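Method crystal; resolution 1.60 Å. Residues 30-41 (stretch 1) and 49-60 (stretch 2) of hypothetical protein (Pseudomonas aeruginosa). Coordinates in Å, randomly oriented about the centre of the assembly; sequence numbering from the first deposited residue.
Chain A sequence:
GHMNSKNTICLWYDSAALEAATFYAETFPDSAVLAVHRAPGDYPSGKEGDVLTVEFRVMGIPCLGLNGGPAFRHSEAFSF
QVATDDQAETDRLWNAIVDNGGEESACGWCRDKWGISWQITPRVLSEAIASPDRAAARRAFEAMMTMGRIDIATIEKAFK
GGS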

# COMPACT_ATOMS: atom_id res chain seq x y z
N ASP A 30 -6.02 -6.54 10.63
CA ASP A 30 -5.90 -6.88 9.20
C ASP A 30 -4.75 -7.84 8.92
O ASP A 30 -3.92 -7.64 8.02
N SER A 31 -4.68 -8.90 9.73
CA SER A 31 -3.64 -9.90 9.60
C SER A 31 -4.24 -11.31 9.69
O SER A 31 -5.24 -11.54 10.39
N ALA A 32 -3.62 -12.25 8.99
CA ALA A 32 -4.15 -13.60 8.86
C ALA A 32 -3.12 -14.63 8.43
O ALA A 32 -2.18 -14.32 7.68
N VAL A 33 -3.32 -15.85 8.89
CA VAL A 33 -2.62 -17.02 8.39
C VAL A 33 -3.34 -17.52 7.13
O VAL A 33 -4.56 -17.73 7.14
N LEU A 34 -2.59 -17.72 6.06
CA LEU A 34 -3.19 -17.99 4.75
C LEU A 34 -3.06 -19.44 4.29
O LEU A 34 -3.99 -19.99 3.72
N ALA A 35 -1.93 -20.07 4.56
CA ALA A 35 -1.66 -21.43 4.09
C ALA A 35 -0.48 -22.04 4.83
O ALA A 35 0.42 -21.33 5.26
N VAL A 36 -0.52 -23.36 5.00
CA VAL A 36 0.55 -24.10 5.66
C VAL A 36 1.05 -25.14 4.67
O VAL A 36 0.25 -25.87 4.07
N HIS A 37 2.37 -25.17 4.48
CA HIS A 37 3.01 -26.02 3.48
C HIS A 37 3.94 -26.97 4.19
O HIS A 37 4.89 -26.56 4.86
N ARG A 38 3.70 -28.26 4.02
CA ARG A 38 4.50 -29.26 4.70
C ARG A 38 5.66 -29.72 3.84
O ARG A 38 5.61 -29.62 2.62
N ALA A 39 6.73 -30.16 4.50
CA ALA A 39 7.96 -30.56 3.82
C ALA A 39 7.71 -31.85 3.05
O ALA A 39 7.22 -32.82 3.64
N PRO A 40 8.00 -31.88 1.75
CA PRO A 40 7.76 -33.10 0.97
C PRO A 40 8.82 -34.17 1.20
O PRO A 40 8.60 -35.31 0.82
N GLY A 41 9.94 -33.80 1.82
CA GLY A 41 10.94 -34.77 2.23
C GLY A 41 11.72 -34.30 3.44
O GLY A 41 11.57 -33.16 3.89
N GLY A 49 6.75 -33.98 6.20
CA GLY A 49 5.45 -33.81 6.82
C GLY A 49 5.43 -32.72 7.89
O GLY A 49 4.36 -32.32 8.31
N ASP A 50 6.60 -32.25 8.32
CA ASP A 50 6.69 -31.13 9.25
C ASP A 50 6.31 -29.86 8.51
O ASP A 50 6.32 -29.83 7.28
N VAL A 51 5.95 -28.81 9.24
CA VAL A 51 5.66 -27.51 8.63
C VAL A 51 6.96 -26.94 8.06
O VAL A 51 7.96 -26.78 8.78
N LEU A 52 6.96 -26.67 6.76
CA LEU A 52 8.13 -26.10 6.10
C LEU A 52 7.98 -24.58 5.96
O LEU A 52 8.86 -23.82 6.38
N THR A 53 6.88 -24.14 5.36
CA THR A 53 6.56 -22.71 5.31
C THR A 53 5.11 -22.44 5.69
O THR A 53 4.23 -23.30 5.59
N VAL A 54 4.87 -21.19 6.07
CA VAL A 54 3.53 -20.70 6.38
C VAL A 54 3.36 -19.36 5.67
O VAL A 54 4.15 -18.43 5.89
N GLU A 55 2.36 -19.26 4.81
CA GLU A 55 2.01 -17.98 4.20
C GLU A 55 1.12 -17.22 5.17
O GLU A 55 0.19 -17.77 5.73
N PHE A 56 1.42 -15.94 5.38
CA PHE A 56 0.58 -15.09 6.21
C PHE A 56 0.66 -13.65 5.75
O PHE A 56 1.49 -13.33 4.91
N ARG A 57 -0.25 -12.82 6.22
CA ARG A 57 -0.26 -11.41 5.84
C ARG A 57 -0.34 -10.58 7.09
O ARG A 57 -1.14 -10.89 7.98
N VAL A 58 0.50 -9.55 7.19
CA VAL A 58 0.40 -8.62 8.31
C VAL A 58 0.22 -7.18 7.84
O VAL A 58 1.12 -6.60 7.27
N MSE A 59 -0.98 -6.65 8.03
CA MSE A 59 -1.26 -5.25 7.73
C MSE A 59 -0.80 -4.84 6.31
O MSE A 59 -0.14 -3.81 6.14
N GLY A 60 -1.20 -5.63 5.32
CA GLY A 60 -0.95 -5.30 3.92
C GLY A 60 0.28 -5.94 3.33
O GLY A 60 0.49 -5.87 2.11

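Residues 31-38 and 51-58 form two neighbouring antiparallel strands, joined by a backbone ladder with two beta bulges and flanked by a mostly apolar row on one face and a largely polar one on the other. Ser31, Val33, Val36, Val54, Phe56 and Val58 share the first face. Beta-branched valines suit extended backbone, and methyls of the t valines Val33, Val36, Val54 and Val51 meet: Val33 CG1 lies 4.0 Å from Val54 CG1, and Val36 CG1 is 3.9 Å from CG2 of Val51, whose CB points away. Phe56, chi1 p, leads its ring away from stretch 1.

On the opposite face, His37 and Glu55, both m at chi1, reach each other along the sheet; His37 NE2 donates to Glu55 OE2 at 2.5 Å, nearly linear, while Thr53 OG1 sits at the ring edge, 3.3 Å from His37 CD2. Further along, the long Arg57 brings NH1 to 3.6 Å from Leu34 CD1, Leu34 being the bulge residue whose CB points toward stretch 2. Water 1 accepts from Gly60 N and weakly from Arg57 NE while donating to Asp30 O, 2.6 Å from the water oxygen; water 2 accepts from Arg57 NH2.

At the other end, Arg38, m at chi1 and t at chi2 and chi3, donates from NH1 to Gly49 O at 2.9 Å, with Val51 CG2 over one guanidinium face. Ala39 CB lies 4.1 Å from Leu52 CB, a small apolar contact beside a buried leucine.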

# COMPACT_ATOMS: atom_id res chain seq x y z
CB ASP A 30 -5.78 -5.61 8.34
CG ASP A 30 -6.17 -5.85 6.90
OD1 ASP A 30 -7.11 -6.62 6.65
OD2 ASP A 30 -5.60 -5.31 5.93
CB SER A 31 -2.56 -9.68 10.67
OG SER A 31 -2.06 -8.35 10.62
CB ALA A 32 -5.30 -13.59 7.84
CB VAL A 33 -2.58 -18.16 9.46
CG1 VAL A 33 -1.89 -19.41 8.92
CG2 VAL A 33 -1.90 -17.66 10.73
CB LEU A 34 -2.59 -17.03 3.71
CG LEU A 34 -2.77 -15.54 4.00
CD1 LEU A 34 -2.24 -14.70 2.85
CD2 LEU A 34 -4.21 -15.19 4.27
CB ALA A 35 -1.37 -21.44 2.62
CB VAL A 36 0.03 -24.76 6.93
CG1 VAL A 36 1.11 -25.59 7.62
CG2 VAL A 36 -0.51 -23.69 7.87
CB HIS A 37 3.79 -25.20 2.47
CG HIS A 37 2.94 -24.24 1.70
ND1 HIS A 37 1.90 -24.65 0.90
CD2 HIS A 37 2.96 -22.88 1.62
CE1 HIS A 37 1.32 -23.60 0.36
NE2 HIS A 37 1.94 -22.51 0.78
CB ARG A 38 3.61 -30.42 5.17
CG ARG A 38 2.85 -30.03 6.43
CD ARG A 38 1.67 -30.88 6.80
NE ARG A 38 0.89 -30.22 7.85
CZ ARG A 38 1.23 -30.14 9.14
NH1 ARG A 38 2.35 -30.69 9.60
NH2 ARG A 38 0.44 -29.50 9.99
CB ALA A 39 9.06 -30.76 4.82
CB PRO A 40 7.77 -32.61 -0.48
CG PRO A 40 8.48 -31.31 -0.49
CD PRO A 40 8.49 -30.77 0.92
CB ASP A 50 8.12 -30.99 9.81
CG ASP A 50 8.45 -32.03 10.87
OD1 ASP A 50 7.56 -32.77 11.33
OD2 ASP A 50 9.59 -32.16 11.32
CB VAL A 51 5.04 -26.53 9.65
CG1 VAL A 51 4.91 -25.12 9.03
CG2 VAL A 51 3.68 -27.03 10.15
CB LEU A 52 8.35 -26.76 4.73
CG LEU A 52 9.50 -26.25 3.87
CD1 LEU A 52 10.81 -26.45 4.60
CD2 LEU A 52 9.52 -26.94 2.53
CB THR A 53 6.82 -22.08 3.94
OG1 THR A 53 6.01 -22.72 2.93
CG2 THR A 53 8.26 -22.24 3.50
CB VAL A 54 3.35 -20.49 7.88
CG1 VAL A 54 1.95 -19.99 8.17
CG2 VAL A 54 3.65 -21.78 8.68
CB GLU A 55 1.29 -18.17 2.87
CG GLU A 55 2.08 -18.88 1.79
CD GLU A 55 1.25 -19.08 0.53
OE1 GLU A 55 0.62 -18.11 0.07
OE2 GLU A 55 1.20 -20.20 0.01
CB PHE A 56 0.93 -15.24 7.71
CG PHE A 56 2.30 -14.72 8.12
CD1 PHE A 56 2.46 -13.46 8.67
CD2 PHE A 56 3.43 -15.53 8.01
CE1 PHE A 56 3.72 -13.00 9.08
CE2 PHE A 56 4.67 -15.09 8.45
CZ PHE A 56 4.80 -13.83 8.98
CB ARG A 57 -1.47 -11.09 4.94
CG ARG A 57 -1.45 -9.69 4.32
CD ARG A 57 -2.68 -9.39 3.47
NE ARG A 57 -3.83 -9.98 4.13
CZ ARG A 57 -4.48 -11.07 3.72
NH1 ARG A 57 -4.17 -11.69 2.57
NH2 ARG A 57 -5.48 -11.53 4.43
CB VAL A 58 1.62 -8.70 9.30
CG1 VAL A 58 1.54 -9.97 10.10
CG2 VAL A 58 2.95 -8.63 8.59
CB MSE A 59 -0.61 -4.36 8.79
CG MSE A 59 -1.25 -4.52 10.16
SE MSE A 59 -0.22 -3.70 11.57
CE MSE A 59 1.26 -5.00 11.76
O HOH W 1 -3.58 -7.29 5.46
O HOH W 2 -5.52 -9.73 6.50